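Local coordinates for protein 6-phospho-alpha-glucosidase (Merdibacter massiliensis, PDB 6VC6) that probably hydrolyses 6-phospho-alpha-glucosides, as a family 4 glycosyl hydrolase that binds NAD and a manganese ion, at residues K3-I8 with P31-V36; C7-G12 with I81-R86; L35-I40 with L63-T68; Q45-E50 with E298-I303. One frame throughout, in Å; residues are numbered along the deposited sequence.

Interaction 1. Residues K3-I8 with P31-V36; sequences KYNVCI and PMEKLV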
# COMPACT_ATOMS: atom_id res chain seq x y z
N LYS A 3 -17.84 -15.61 -15.16
CA LYS A 3 -17.49 -15.44 -13.76
C LYS A 3 -15.99 -15.71 -13.60
O LYS A 3 -15.36 -16.37 -14.43
CB LYS A 3 -18.32 -16.36 -12.86
CG LYS A 3 -19.81 -16.06 -12.93
CD LYS A 3 -20.63 -17.00 -12.06
CE LYS A 3 -22.10 -16.61 -12.07
NZ LYS A 3 -22.38 -15.48 -13.00
N TYR A 4 -15.43 -15.18 -12.51
CA TYR A 4 -13.99 -15.09 -12.36
C TYR A 4 -13.50 -15.92 -11.17
O TYR A 4 -14.21 -16.08 -10.17
CB TYR A 4 -13.55 -13.63 -12.18
CG TYR A 4 -13.89 -12.76 -13.36
CD1 TYR A 4 -13.01 -12.63 -14.43
CD2 TYR A 4 -15.10 -12.07 -13.42
CE1 TYR A 4 -13.32 -11.84 -15.52
CE2 TYR A 4 -15.41 -11.27 -14.51
CZ TYR A 4 -14.52 -11.16 -15.55
OH TYR A 4 -14.82 -10.37 -16.63
N ASN A 5 -12.28 -16.43 -11.31
CA ASN A 5 -11.59 -17.14 -10.24
C ASN A 5 -10.58 -16.21 -9.59
O ASN A 5 -9.76 -15.60 -10.29
CB ASN A 5 -10.89 -18.39 -10.77
CG ASN A 5 -11.86 -19.42 -11.32
OD1 ASN A 5 -13.05 -19.42 -10.98
ND2 ASN A 5 -11.36 -20.31 -12.17
N VAL A 6 -10.64 -16.08 -8.27
CA VAL A 6 -9.83 -15.13 -7.52
C VAL A 6 -9.08 -15.88 -6.43
O VAL A 6 -9.62 -16.80 -5.80
CB VAL A 6 -10.69 -14.01 -6.92
CG1 VAL A 6 -9.83 -13.03 -6.13
CG2 VAL A 6 -11.47 -13.28 -8.01
N CYS A 7 -7.82 -15.49 -6.21
CA CYS A 7 -7.02 -16.01 -5.10
C CYS A 7 -6.44 -14.84 -4.32
O CYS A 7 -5.87 -13.92 -4.90
CB CYS A 7 -5.90 -16.92 -5.60
SG CYS A 7 -4.65 -17.29 -4.34
N ILE A 8 -6.60 -14.88 -3.00
CA ILE A 8 -6.04 -13.88 -2.10
C ILE A 8 -4.76 -14.45 -1.51
O ILE A 8 -4.79 -15.46 -0.80
CB ILE A 8 -7.03 -13.48 -1.00
CG1 ILE A 8 -8.21 -12.70 -1.60
CG2 ILE A 8 -6.33 -12.65 0.06
CD1 ILE A 8 -9.28 -12.35 -0.58
N PRO A 31 -18.88 -10.68 -10.49
CA PRO A 31 -19.33 -12.08 -10.37
C PRO A 31 -18.14 -13.03 -10.28
O PRO A 31 -17.27 -13.04 -11.15
CB PRO A 31 -20.14 -12.30 -11.66
CG PRO A 31 -19.55 -11.34 -12.63
CD PRO A 31 -19.12 -10.14 -11.84
N MSE A 32 -18.11 -13.83 -9.22
CA MSE A 32 -17.05 -14.80 -9.03
C MSE A 32 -17.58 -16.22 -9.01
O MSE A 32 -18.69 -16.48 -8.57
CB MSE A 32 -16.29 -14.52 -7.72
CG MSE A 32 -15.67 -13.15 -7.64
SE MSE A 32 -15.40 -12.61 -5.79
CE MSE A 32 -14.00 -13.88 -5.31
N GLU A 33 -16.76 -17.15 -9.50
CA GLU A 33 -17.10 -18.56 -9.45
C GLU A 33 -16.30 -19.33 -8.41
O GLU A 33 -16.82 -20.27 -7.81
CB GLU A 33 -16.89 -19.21 -10.82
CG GLU A 33 -17.24 -20.69 -10.89
CD GLU A 33 -18.41 -20.96 -11.82
OE1 GLU A 33 -18.94 -20.00 -12.41
OE2 GLU A 33 -18.79 -22.15 -11.96
N LYS A 34 -15.06 -18.91 -8.12
CA LYS A 34 -14.20 -19.62 -7.19
C LYS A 34 -13.29 -18.62 -6.49
O LYS A 34 -12.78 -17.69 -7.11
CB LYS A 34 -13.37 -20.68 -7.92
CG LYS A 34 -12.48 -21.52 -7.02
CD LYS A 34 -11.54 -22.38 -7.85
CE LYS A 34 -10.64 -23.23 -6.98
NZ LYS A 34 -9.58 -23.91 -7.77
N LEU A 35 -13.10 -18.82 -5.18
CA LEU A 35 -12.21 -18.00 -4.38
C LEU A 35 -11.33 -18.91 -3.53
O LEU A 35 -11.83 -19.86 -2.91
CB LEU A 35 -12.98 -17.03 -3.49
CG LEU A 35 -12.14 -16.27 -2.45
CD1 LEU A 35 -11.34 -15.16 -3.12
CD2 LEU A 35 -13.01 -15.72 -1.34
N VAL A 36 -10.03 -18.62 -3.50
CA VAL A 36 -9.07 -19.40 -2.74
C VAL A 36 -8.24 -18.45 -1.88
O VAL A 36 -7.65 -17.50 -2.40
CB VAL A 36 -8.15 -20.24 -3.65
CG1 VAL A 36 -7.17 -21.05 -2.81
CG2 VAL A 36 -8.97 -21.15 -4.55

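Interaction 2. Residues C7-G12 with I81-R86; sequences CIVGGG and IFMQMR. With NAD (nicotinamide-adenine-dinucleotide), chain G.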
# COMPACT_ATOMS: atom_id res chain seq x y z
N CYS A 7 -7.82 -15.49 -6.21
CA CYS A 7 -7.02 -16.01 -5.10
C CYS A 7 -6.44 -14.84 -4.32
O CYS A 7 -5.87 -13.92 -4.90
CB CYS A 7 -5.90 -16.92 -5.60
SG CYS A 7 -4.65 -17.29 -4.34
N ILE A 8 -6.60 -14.88 -3.00
CA ILE A 8 -6.04 -13.88 -2.10
C ILE A 8 -4.76 -14.45 -1.51
O ILE A 8 -4.79 -15.46 -0.80
CB ILE A 8 -7.03 -13.48 -1.00
CG1 ILE A 8 -8.21 -12.70 -1.60
CG2 ILE A 8 -6.33 -12.65 0.06
CD1 ILE A 8 -9.28 -12.35 -0.58
N VAL A 9 -3.63 -13.80 -1.79
CA VAL A 9 -2.35 -14.17 -1.19
C VAL A 9 -2.21 -13.42 0.12
O VAL A 9 -2.19 -12.18 0.13
CB VAL A 9 -1.18 -13.88 -2.14
CG1 VAL A 9 0.14 -14.07 -1.41
CG2 VAL A 9 -1.25 -14.77 -3.37
N GLY A 10 -2.11 -14.15 1.22
CA GLY A 10 -2.15 -13.55 2.53
C GLY A 10 -3.54 -13.68 3.13
O GLY A 10 -4.10 -12.70 3.64
N GLY A 11 -4.10 -14.88 3.07
CA GLY A 11 -5.45 -15.11 3.58
C GLY A 11 -5.59 -14.91 5.07
O GLY A 11 -6.71 -14.70 5.56
N GLY A 12 -4.49 -14.98 5.81
CA GLY A 12 -4.50 -14.73 7.24
C GLY A 12 -4.41 -13.28 7.64
O GLY A 12 -4.27 -12.98 8.83
N ILE A 81 -5.27 -12.37 -8.92
CA ILE A 81 -4.56 -12.67 -7.68
C ILE A 81 -4.50 -11.39 -6.86
O ILE A 81 -3.88 -10.40 -7.28
CB ILE A 81 -3.15 -13.22 -7.95
CG1 ILE A 81 -3.20 -14.41 -8.91
CG2 ILE A 81 -2.47 -13.61 -6.64
CD1 ILE A 81 -3.88 -15.63 -8.32
N PHE A 82 -5.14 -11.41 -5.69
CA PHE A 82 -5.11 -10.29 -4.76
C PHE A 82 -4.01 -10.56 -3.74
O PHE A 82 -4.12 -11.49 -2.93
CB PHE A 82 -6.46 -10.11 -4.07
CG PHE A 82 -7.57 -9.61 -4.98
CD1 PHE A 82 -7.34 -9.39 -6.33
CD2 PHE A 82 -8.83 -9.37 -4.47
CE1 PHE A 82 -8.36 -8.94 -7.15
CE2 PHE A 82 -9.85 -8.92 -5.28
CZ PHE A 82 -9.62 -8.71 -6.63
N MSE A 83 -2.96 -9.75 -3.77
CA MSE A 83 -1.82 -9.96 -2.88
C MSE A 83 -1.80 -8.95 -1.73
O MSE A 83 -1.75 -7.74 -1.96
CB MSE A 83 -0.51 -9.90 -3.66
CG MSE A 83 -0.54 -10.63 -4.99
SE MSE A 83 1.24 -11.14 -5.60
CE MSE A 83 1.61 -12.55 -4.31
N GLN A 84 -1.84 -9.45 -0.50
CA GLN A 84 -1.78 -8.61 0.69
C GLN A 84 -0.98 -9.30 1.79
O GLN A 84 -1.40 -9.39 2.94
CB GLN A 84 -3.19 -8.25 1.17
CG GLN A 84 -4.10 -9.44 1.44
CD GLN A 84 -5.41 -9.02 2.08
OE1 GLN A 84 -6.19 -9.86 2.54
NE2 GLN A 84 -5.66 -7.72 2.13
N MSE A 85 0.21 -9.77 1.43
CA MSE A 85 1.12 -10.38 2.38
C MSE A 85 1.84 -9.35 3.19
O MSE A 85 1.94 -8.21 2.75
CB MSE A 85 2.16 -11.25 1.67
CG MSE A 85 3.23 -10.46 0.92
SE MSE A 85 4.86 -11.45 0.45
CE MSE A 85 3.98 -12.89 -0.51
N ARG A 86 2.34 -9.71 4.37
CA ARG A 86 3.24 -8.88 5.16
C ARG A 86 4.45 -9.74 5.50
O ARG A 86 4.41 -10.54 6.44
CB ARG A 86 2.56 -8.34 6.42
CG ARG A 86 3.43 -7.39 7.22
CD ARG A 86 2.77 -6.99 8.53
NE ARG A 86 1.63 -6.10 8.34
CZ ARG A 86 1.73 -4.79 8.15
NH1 ARG A 86 0.63 -4.05 7.98
NH2 ARG A 86 2.92 -4.20 8.12
PA NAD G . -1.03 -9.13 8.70
O1A NAD G . -2.31 -9.07 9.50
O2A NAD G . 0.25 -9.60 9.35
O5B NAD G . -1.29 -10.05 7.40
C5B NAD G . -0.20 -10.55 6.64
C4B NAD G . -0.51 -11.97 6.19
O4B NAD G . 0.34 -12.33 5.10
C3B NAD G . -0.24 -12.95 7.32
O3B NAD G . -1.38 -13.79 7.50
C2B NAD G . 0.93 -13.79 6.85
O2B NAD G . 0.75 -15.16 7.22
C1B NAD G . 0.89 -13.63 5.34
N9A NAD G . 2.23 -13.77 4.73
C8A NAD G . 3.39 -13.27 5.19
N7A NAD G . 4.42 -13.61 4.38
C5A NAD G . 3.92 -14.35 3.37
C6A NAD G . 4.46 -15.04 2.18
N6A NAD G . 5.78 -15.00 1.87
N1A NAD G . 3.59 -15.71 1.39
C2A NAD G . 2.27 -15.77 1.68
N3A NAD G . 1.72 -15.17 2.75
C4A NAD G . 2.48 -14.46 3.62
O3 NAD G . -0.76 -7.70 8.02
PN NAD G . -1.94 -6.63 7.76
O1N NAD G . -1.83 -5.54 8.81
O2N NAD G . -3.24 -7.35 7.54
O5D NAD G . -1.44 -6.02 6.36
C5D NAD G . -1.67 -6.73 5.15
C4D NAD G . -0.82 -6.10 4.05
O4D NAD G . -1.59 -5.14 3.34
C3D NAD G . 0.37 -5.37 4.65
O3D NAD G . 1.55 -5.73 3.93
C2D NAD G . 0.08 -3.91 4.42
O2D NAD G . 1.28 -3.18 4.18
C1D NAD G . -0.79 -3.97 3.18
N1N NAD G . -1.59 -2.76 3.00
C2N NAD G . -1.30 -1.99 1.94
C3N NAD G . -2.01 -0.83 1.69
C7N NAD G . -1.64 -0.01 0.49
O7N NAD G . -2.08 1.13 0.39
N7N NAD G . -0.82 -0.54 -0.42
C4N NAD G . -3.04 -0.47 2.54
C5N NAD G . -3.33 -1.28 3.63
C6N NAD G . -2.58 -2.44 3.84

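Interaction 3. Residues L35-I40 with L63-T68; sequences LVLFDI and LDFSYT. With NAD (nicotinamide-adenine-dinucleotide), chain G.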
# COMPACT_ATOMS: atom_id res chain seq x y z
N LEU A 35 -13.10 -18.82 -5.18
CA LEU A 35 -12.21 -18.00 -4.38
C LEU A 35 -11.33 -18.91 -3.53
O LEU A 35 -11.83 -19.86 -2.91
CB LEU A 35 -12.98 -17.03 -3.49
CG LEU A 35 -12.14 -16.27 -2.45
CD1 LEU A 35 -11.34 -15.16 -3.12
CD2 LEU A 35 -13.01 -15.72 -1.34
N VAL A 36 -10.03 -18.62 -3.50
CA VAL A 36 -9.07 -19.40 -2.74
C VAL A 36 -8.24 -18.45 -1.88
O VAL A 36 -7.65 -17.50 -2.40
CB VAL A 36 -8.15 -20.24 -3.65
CG1 VAL A 36 -7.17 -21.05 -2.81
CG2 VAL A 36 -8.97 -21.15 -4.55
N LEU A 37 -8.18 -18.72 -0.58
CA LEU A 37 -7.31 -17.99 0.32
C LEU A 37 -6.00 -18.77 0.47
O LEU A 37 -6.01 -19.93 0.88
CB LEU A 37 -7.96 -17.79 1.69
CG LEU A 37 -9.31 -17.06 1.76
CD1 LEU A 37 -9.73 -16.89 3.20
CD2 LEU A 37 -9.23 -15.72 1.05
N PHE A 38 -4.89 -18.13 0.14
CA PHE A 38 -3.57 -18.73 0.30
C PHE A 38 -2.79 -17.99 1.37
O PHE A 38 -2.90 -16.77 1.51
CB PHE A 38 -2.78 -18.73 -1.01
CG PHE A 38 -1.40 -19.31 -0.88
CD1 PHE A 38 -1.21 -20.68 -0.89
CD2 PHE A 38 -0.30 -18.49 -0.72
CE1 PHE A 38 0.06 -21.22 -0.76
CE2 PHE A 38 0.97 -19.02 -0.59
CZ PHE A 38 1.15 -20.39 -0.61
N ASP A 39 -1.99 -18.74 2.13
CA ASP A 39 -1.13 -18.18 3.16
C ASP A 39 -0.08 -19.22 3.52
O ASP A 39 -0.27 -20.42 3.31
CB ASP A 39 -1.93 -17.76 4.40
CG ASP A 39 -1.22 -16.71 5.23
OD1 ASP A 39 -0.04 -16.93 5.58
OD2 ASP A 39 -1.84 -15.68 5.54
N ILE A 40 1.04 -18.74 4.06
CA ILE A 40 2.08 -19.64 4.56
C ILE A 40 1.90 -19.96 6.04
O ILE A 40 2.62 -20.81 6.57
CB ILE A 40 3.49 -19.05 4.34
CG1 ILE A 40 3.67 -17.77 5.14
CG2 ILE A 40 3.73 -18.81 2.85
CD1 ILE A 40 5.12 -17.38 5.35
N LEU A 63 -20.89 -19.78 -4.64
CA LEU A 63 -19.45 -19.55 -4.69
C LEU A 63 -18.68 -20.73 -4.13
O LEU A 63 -19.05 -21.31 -3.12
CB LEU A 63 -19.10 -18.30 -3.89
CG LEU A 63 -17.70 -17.68 -3.99
CD1 LEU A 63 -16.79 -18.24 -2.91
CD2 LEU A 63 -17.08 -17.85 -5.36
N ASP A 64 -17.59 -21.10 -4.80
CA ASP A 64 -16.81 -22.21 -4.29
C ASP A 64 -15.60 -21.62 -3.60
O ASP A 64 -14.70 -21.09 -4.25
CB ASP A 64 -16.43 -23.13 -5.45
CG ASP A 64 -15.15 -23.90 -5.20
OD1 ASP A 64 -14.82 -24.17 -4.04
OD2 ASP A 64 -14.48 -24.25 -6.18
N PHE A 65 -15.59 -21.84 -2.29
CA PHE A 65 -14.63 -21.17 -1.43
C PHE A 65 -13.72 -22.20 -0.77
O PHE A 65 -14.16 -23.28 -0.39
CB PHE A 65 -15.36 -20.34 -0.36
CG PHE A 65 -14.46 -19.83 0.73
CD1 PHE A 65 -14.55 -20.35 2.01
CD2 PHE A 65 -13.55 -18.82 0.48
CE1 PHE A 65 -13.74 -19.88 3.02
CE2 PHE A 65 -12.74 -18.34 1.49
CZ PHE A 65 -12.83 -18.87 2.76
N SER A 66 -12.44 -21.84 -0.64
CA SER A 66 -11.47 -22.71 0.01
C SER A 66 -10.30 -21.87 0.50
O SER A 66 -10.05 -20.77 0.00
CB SER A 66 -10.98 -23.82 -0.93
OG SER A 66 -10.51 -23.28 -2.15
N TYR A 67 -9.59 -22.40 1.49
CA TYR A 67 -8.35 -21.81 1.98
C TYR A 67 -7.30 -22.90 2.08
O TYR A 67 -7.60 -24.03 2.47
CB TYR A 67 -8.54 -21.10 3.33
CG TYR A 67 -8.93 -22.00 4.48
CD1 TYR A 67 -10.27 -22.26 4.77
CD2 TYR A 67 -7.97 -22.57 5.30
CE1 TYR A 67 -10.63 -23.07 5.83
CE2 TYR A 67 -8.32 -23.39 6.37
CZ TYR A 67 -9.65 -23.63 6.63
OH TYR A 67 -10.00 -24.44 7.68
N THR A 68 -6.06 -22.56 1.72
CA THR A 68 -5.01 -23.56 1.61
C THR A 68 -3.65 -22.91 1.84
O THR A 68 -3.50 -21.69 1.79
CB THR A 68 -5.03 -24.24 0.24
OG1 THR A 68 -3.97 -25.20 0.17
CG2 THR A 68 -4.86 -23.22 -0.86
PA NAD G . -1.03 -9.13 8.70
O1A NAD G . -2.31 -9.07 9.50
O2A NAD G . 0.25 -9.60 9.35
O5B NAD G . -1.29 -10.05 7.40
C5B NAD G . -0.20 -10.55 6.64
C4B NAD G . -0.51 -11.97 6.19
O4B NAD G . 0.34 -12.33 5.10
C3B NAD G . -0.24 -12.95 7.32
O3B NAD G . -1.38 -13.79 7.50
C2B NAD G . 0.93 -13.79 6.85
O2B NAD G . 0.75 -15.16 7.22
C1B NAD G . 0.89 -13.63 5.34
N9A NAD G . 2.23 -13.77 4.73
C8A NAD G . 3.39 -13.27 5.19
N7A NAD G . 4.42 -13.61 4.38
C5A NAD G . 3.92 -14.35 3.37
C6A NAD G . 4.46 -15.04 2.18
N6A NAD G . 5.78 -15.00 1.87
N1A NAD G . 3.59 -15.71 1.39
C2A NAD G . 2.27 -15.77 1.68
N3A NAD G . 1.72 -15.17 2.75
C4A NAD G . 2.48 -14.46 3.62
O3 NAD G . -0.76 -7.70 8.02
PN NAD G . -1.94 -6.63 7.76
O1N NAD G . -1.83 -5.54 8.81
O2N NAD G . -3.24 -7.35 7.54
O5D NAD G . -1.44 -6.02 6.36
C5D NAD G . -1.67 -6.73 5.15
C4D NAD G . -0.82 -6.10 4.05
O4D NAD G . -1.59 -5.14 3.34
C3D NAD G . 0.37 -5.37 4.65
O3D NAD G . 1.55 -5.73 3.93
C2D NAD G . 0.08 -3.91 4.42
O2D NAD G . 1.28 -3.18 4.18
C1D NAD G . -0.79 -3.97 3.18
N1N NAD G . -1.59 -2.76 3.00
C2N NAD G . -1.30 -1.99 1.94
C3N NAD G . -2.01 -0.83 1.69
C7N NAD G . -1.64 -0.01 0.49
O7N NAD G . -2.08 1.13 0.39
N7N NAD G . -0.82 -0.54 -0.42
C4N NAD G . -3.04 -0.47 2.54
C5N NAD G . -3.33 -1.28 3.63
C6N NAD G . -2.58 -2.44 3.84

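Interaction 4. Residues Q45-E50 with E298-I303; sequences QQPIGE and ECREVI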
# COMPACT_ATOMS: atom_id res chain seq x y z
N GLN A 45 -4.50 -18.44 9.27
CA GLN A 45 -5.51 -18.35 8.23
C GLN A 45 -6.77 -19.16 8.56
O GLN A 45 -7.84 -18.85 8.02
CB GLN A 45 -4.93 -18.84 6.90
CG GLN A 45 -5.81 -18.60 5.68
CD GLN A 45 -5.19 -19.12 4.40
OE1 GLN A 45 -5.08 -18.39 3.42
NE2 GLN A 45 -4.79 -20.39 4.41
N GLN A 46 -6.66 -20.16 9.44
CA GLN A 46 -7.78 -21.07 9.67
C GLN A 46 -9.02 -20.38 10.22
O GLN A 46 -10.11 -20.61 9.67
CB GLN A 46 -7.32 -22.22 10.58
CG GLN A 46 -8.40 -23.25 10.84
CD GLN A 46 -8.02 -24.22 11.94
OE1 GLN A 46 -8.60 -24.22 13.02
NE2 GLN A 46 -7.03 -25.06 11.66
N PRO A 47 -8.95 -19.56 11.28
CA PRO A 47 -10.19 -18.92 11.77
C PRO A 47 -10.80 -17.96 10.77
O PRO A 47 -12.02 -17.74 10.79
CB PRO A 47 -9.74 -18.21 13.05
CG PRO A 47 -8.29 -17.99 12.86
CD PRO A 47 -7.80 -19.19 12.12
N ILE A 48 -9.99 -17.37 9.88
CA ILE A 48 -10.54 -16.51 8.84
C ILE A 48 -11.25 -17.34 7.78
O ILE A 48 -12.31 -16.96 7.29
CB ILE A 48 -9.42 -15.64 8.24
CG1 ILE A 48 -8.97 -14.59 9.26
CG2 ILE A 48 -9.89 -14.97 6.96
CD1 ILE A 48 -7.59 -14.02 8.98
N GLY A 49 -10.68 -18.49 7.43
CA GLY A 49 -11.31 -19.34 6.43
C GLY A 49 -12.59 -19.98 6.93
O GLY A 49 -13.56 -20.12 6.18
N GLU A 50 -12.61 -20.39 8.20
CA GLU A 50 -13.84 -20.95 8.77
C GLU A 50 -14.93 -19.90 8.90
O GLU A 50 -16.11 -20.21 8.75
CB GLU A 50 -13.55 -21.59 10.13
CG GLU A 50 -12.62 -22.79 10.06
CD GLU A 50 -13.21 -23.93 9.24
OE1 GLU A 50 -14.44 -24.14 9.30
OE2 GLU A 50 -12.44 -24.62 8.55
N GLU A 298 -13.87 -11.38 16.35
CA GLU A 298 -15.07 -11.36 15.51
C GLU A 298 -15.34 -12.73 14.90
O GLU A 298 -16.50 -13.14 14.78
CB GLU A 298 -14.93 -10.31 14.41
CG GLU A 298 -16.26 -9.68 14.01
CD GLU A 298 -16.36 -9.35 12.53
OE1 GLU A 298 -17.37 -9.74 11.90
OE2 GLU A 298 -15.45 -8.68 12.00
N CYS A 299 -14.28 -13.10 14.18
CA CYS A 299 -14.27 -14.37 13.46
C CYS A 299 -14.45 -15.54 14.42
O CYS A 299 -15.17 -16.49 14.11
CB CYS A 299 -12.96 -14.51 12.68
SG CYS A 299 -12.74 -13.32 11.33
N ARG A 300 -13.80 -15.48 15.58
CA ARG A 300 -13.95 -16.55 16.56
C ARG A 300 -15.31 -16.50 17.24
O ARG A 300 -15.80 -17.53 17.72
CB ARG A 300 -12.82 -16.48 17.59
CG ARG A 300 -11.63 -17.35 17.24
CD ARG A 300 -10.32 -16.77 17.76
NE ARG A 300 -9.16 -17.44 17.19
CZ ARG A 300 -7.93 -16.93 17.17
NH1 ARG A 300 -6.94 -17.62 16.63
NH2 ARG A 300 -7.70 -15.74 17.70
N GLU A 301 -15.94 -15.32 17.29
CA GLU A 301 -17.32 -15.25 17.76
C GLU A 301 -18.25 -15.97 16.79
O GLU A 301 -19.17 -16.68 17.22
CB GLU A 301 -17.75 -13.79 17.90
CG GLU A 301 -17.46 -13.17 19.26
CD GLU A 301 -17.94 -11.73 19.36
OE1 GLU A 301 -18.52 -11.23 18.37
OE2 GLU A 301 -17.73 -11.10 20.41
N VAL A 302 -18.03 -15.80 15.49
CA VAL A 302 -18.88 -16.43 14.49
C VAL A 302 -18.66 -17.94 14.46
O VAL A 302 -19.62 -18.71 14.33
CB VAL A 302 -18.64 -15.79 13.11
CG1 VAL A 302 -19.39 -16.54 12.02
CG2 VAL A 302 -19.04 -14.32 13.13
N ILE A 303 -17.41 -18.37 14.58
CA ILE A 303 -17.12 -19.81 14.58
C ILE A 303 -17.73 -20.48 15.80
O ILE A 303 -18.24 -21.60 15.72
CB ILE A 303 -15.59 -20.04 14.50
CG1 ILE A 303 -15.07 -19.66 13.11
CG2 ILE A 303 -15.25 -21.48 14.82
CD1 ILE A 303 -13.60 -19.32 13.10

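Interaction 1. Residues K3-I8 with P31-V36
The first beta-alpha-beta unit of the nucleotide-binding domain brings strand 4-9 beside strand 32-38, and Tyr-4 to Ile-8 run parallel to Met-32 to Val-36. Five backbone hydrogen bonds join segments 3-8 and 31-36, and a beta bulge shifts the register by one residue between Tyr-4 and Asn-5. Before the shift, Tyr-4 N donates to Pro-31 O (3.1 Å) and Tyr-4 O accepts Glu-33 N (2.8 Å). Past it the ladder is regular, with Val-6 N to Lys-34 O at 2.9 Å. Pro-31 O also lies at the edge of the Tyr-4 ring, in its plane, 3.3 Å from Tyr-4 CD2. On the face of Val-6 and Leu-35, the chain of Met-32, a selenomethionine in the crystal, folds back at its last torsion (chi3 69°) and lays its methyl CE against Val-6 CB at 3.7 Å; the two side chains meet almost at a right angle. Leu-35 CD1 touches Val-6 CG1 at 4.0 Å, and Phe-23 of helix 16-25 packs over this face. On the other face, Asn-5 OD1 rests on Lys-34 CB (3.3 Å), while Asn-5 ND2 is bonded to Asp-77 O. This beta-alpha-beta unit opens the Rossmann fold of the NAD-binding domain.

Interaction 2. Residues C7-G12 with I81-R86
Val-9 and Met-83 pair where strand 4-9 runs parallel to strand 80-83, and the tight half of the contact is here. Phe-82 is gripped through both backbone groups, its N donating to Cys-7 O (2.7 Å) and its O accepting Val-9 N (2.6 Å); Gln-84 N then donates to Val-9 O. Both Val-9 methyls are engaged: CG1 meets CE of Met-83 (like Met-85 a selenomethionine) at 3.6 Å, the two side chains running side by side, and CG2 meets Ile-81 CG2 at 3.7 Å. On the looser side, beyond Gln-84, the segments diverge and NAD lies against Met-85 and Arg-86. Gly-10 still lies close to segment 81-86, where a side chain would clash with Gln-84 O, whereas at Gly-12 one would strike the ribose hydroxyl O3B of NAD. Met-85 lays its methyl CE over one face of the adenine, 3.4 Å from NAD N1A. Arg-86, bent at chi3 (-71°), turns its guanidinium to the pyrophosphate: NE donates to NAD O3 (2.9 Å) and NH1 to NAD O1N (3.0 Å), with NAD C3D over one face of the guanidinium, and NH2 forms a salt bridge with Glu-109. A leucine in place of Arg-86 would probably leave the pyrophosphate without this positive partner and Glu-109 without its mate. Parallel strands ending in a glycine-rich turn under a dinucleotide are characteristic of the Rossmann-type NAD site.

Interaction 3. Residues L35-I40 with L63-T68
Leu-35 and Phe-65 lie side by side and point the same way, Leu-35 CD2 meeting the edge of the phenyl ring at Phe-65 CD2, 3.6 Å away. Leu-37 crosses the same ring obliquely: with CG anti to its carbonyl carbon (chi1 -58°), its CD1 comes in the ring plane to Phe-65 CZ at 3.7 Å. The far side chain in this row, Tyr-67, meets Leu-37 only through CB, and its hydroxyl is hydrogen-bonded to Glu-50. On the opposite face the Val-36 and Thr-68 side chains pass at a slant, CG1 of Val-36 3.7 Å from CG2 of Thr-68, while Thr-68 OG1 is bonded to Asp-70 N. These residues belong to the second beta-alpha-beta unit of the Rossmann fold, in which helix 42-59 connects strand 32-38 to the parallel edge strand 64-68. Four backbone hydrogen bonds hold the pair, Thr-68 N donating to Leu-37 O at 2.8 Å, and a weak fifth runs from Asp-39 N to Thr-68 O. Just past the strand end, Asp-39 turns its carboxylate to the adenosine ribose: NAD O2B donates to Asp-39 OD1 (2.5 Å) and NAD O3B to Asp-39 OD2 (2.8 Å). With an alanine at Asp-39, both ribose hydroxyls would probably lose their acceptor, as would Gly-12 N, which donates to OD2.

Interaction 4. Residues Q45-E50 with E298-I303
Pro-47 and Ile-303 meet where two helices pack across each other, helix 42-59 of the Rossmann domain and helix 291-305 of the C-terminal part of the chain. The short segments cross at 56° with their axes 8.9 Å apart, and the contact between them is apolar and small. Ile-303 and Pro-47 carry the largest shares. The CB of Ile-303 points toward helix 42-59, and CG1, anti to the carbonyl carbon (chi1 -71°), carries the longer branch to that helix. CG1 comes against Glu-50 CB at 3.9 Å. The terminal methyl CD1 goes furthest, touching Glu-50 CB at 3.7 Å and Pro-47 CB at 4.0 Å, so it sits between two residues one helical turn apart. Arg-300 runs alongside Pro-47, bringing NH1 to 4.0 Å from Pro-47 CG. Cys-299 CB points toward helix 42-59 and lies 3.9 Å from Pro-47 O, and the Cys-299 sulfur, SG, lies a loose 4.5 Å from Ile-48 CG1. Phe-296, earlier on helix 291-305, adds further packing against Pro-47 and Ile-48. The shortest approach brings the methyl CD1 of Ile-303 to 3.2 Å from the backbone oxygen Pro-47 O.

Interactions 1, 2 and 3 are neighbouring joints in the parallel part of one mixed sheet, in the order 64-68, 32-38, 4-9, 80-83. Interactions 1 and 2 share Cys-7 and Ile-8, and interactions 1 and 3 share Leu-35 and Val-36, their centres about 9 Å apart. At the C-terminal strand ends interactions 2 and 3 converge on NAD: Phe-38 O probably accepts hydrogen bonds from both Gly-10 N and Gly-11 N, each at 2.7 Å. Interaction 4 lies about 17 Å, centre to centre, from interaction 2, yet Ile-48 CG2 packs 3.5 Å from Gly-11 O. Its helix 42-59 connects the two strands of interaction 3, whose centre is about 14 Å away. The side chain of Gln-84 lies about 10 Å from the bound sugar phosphate.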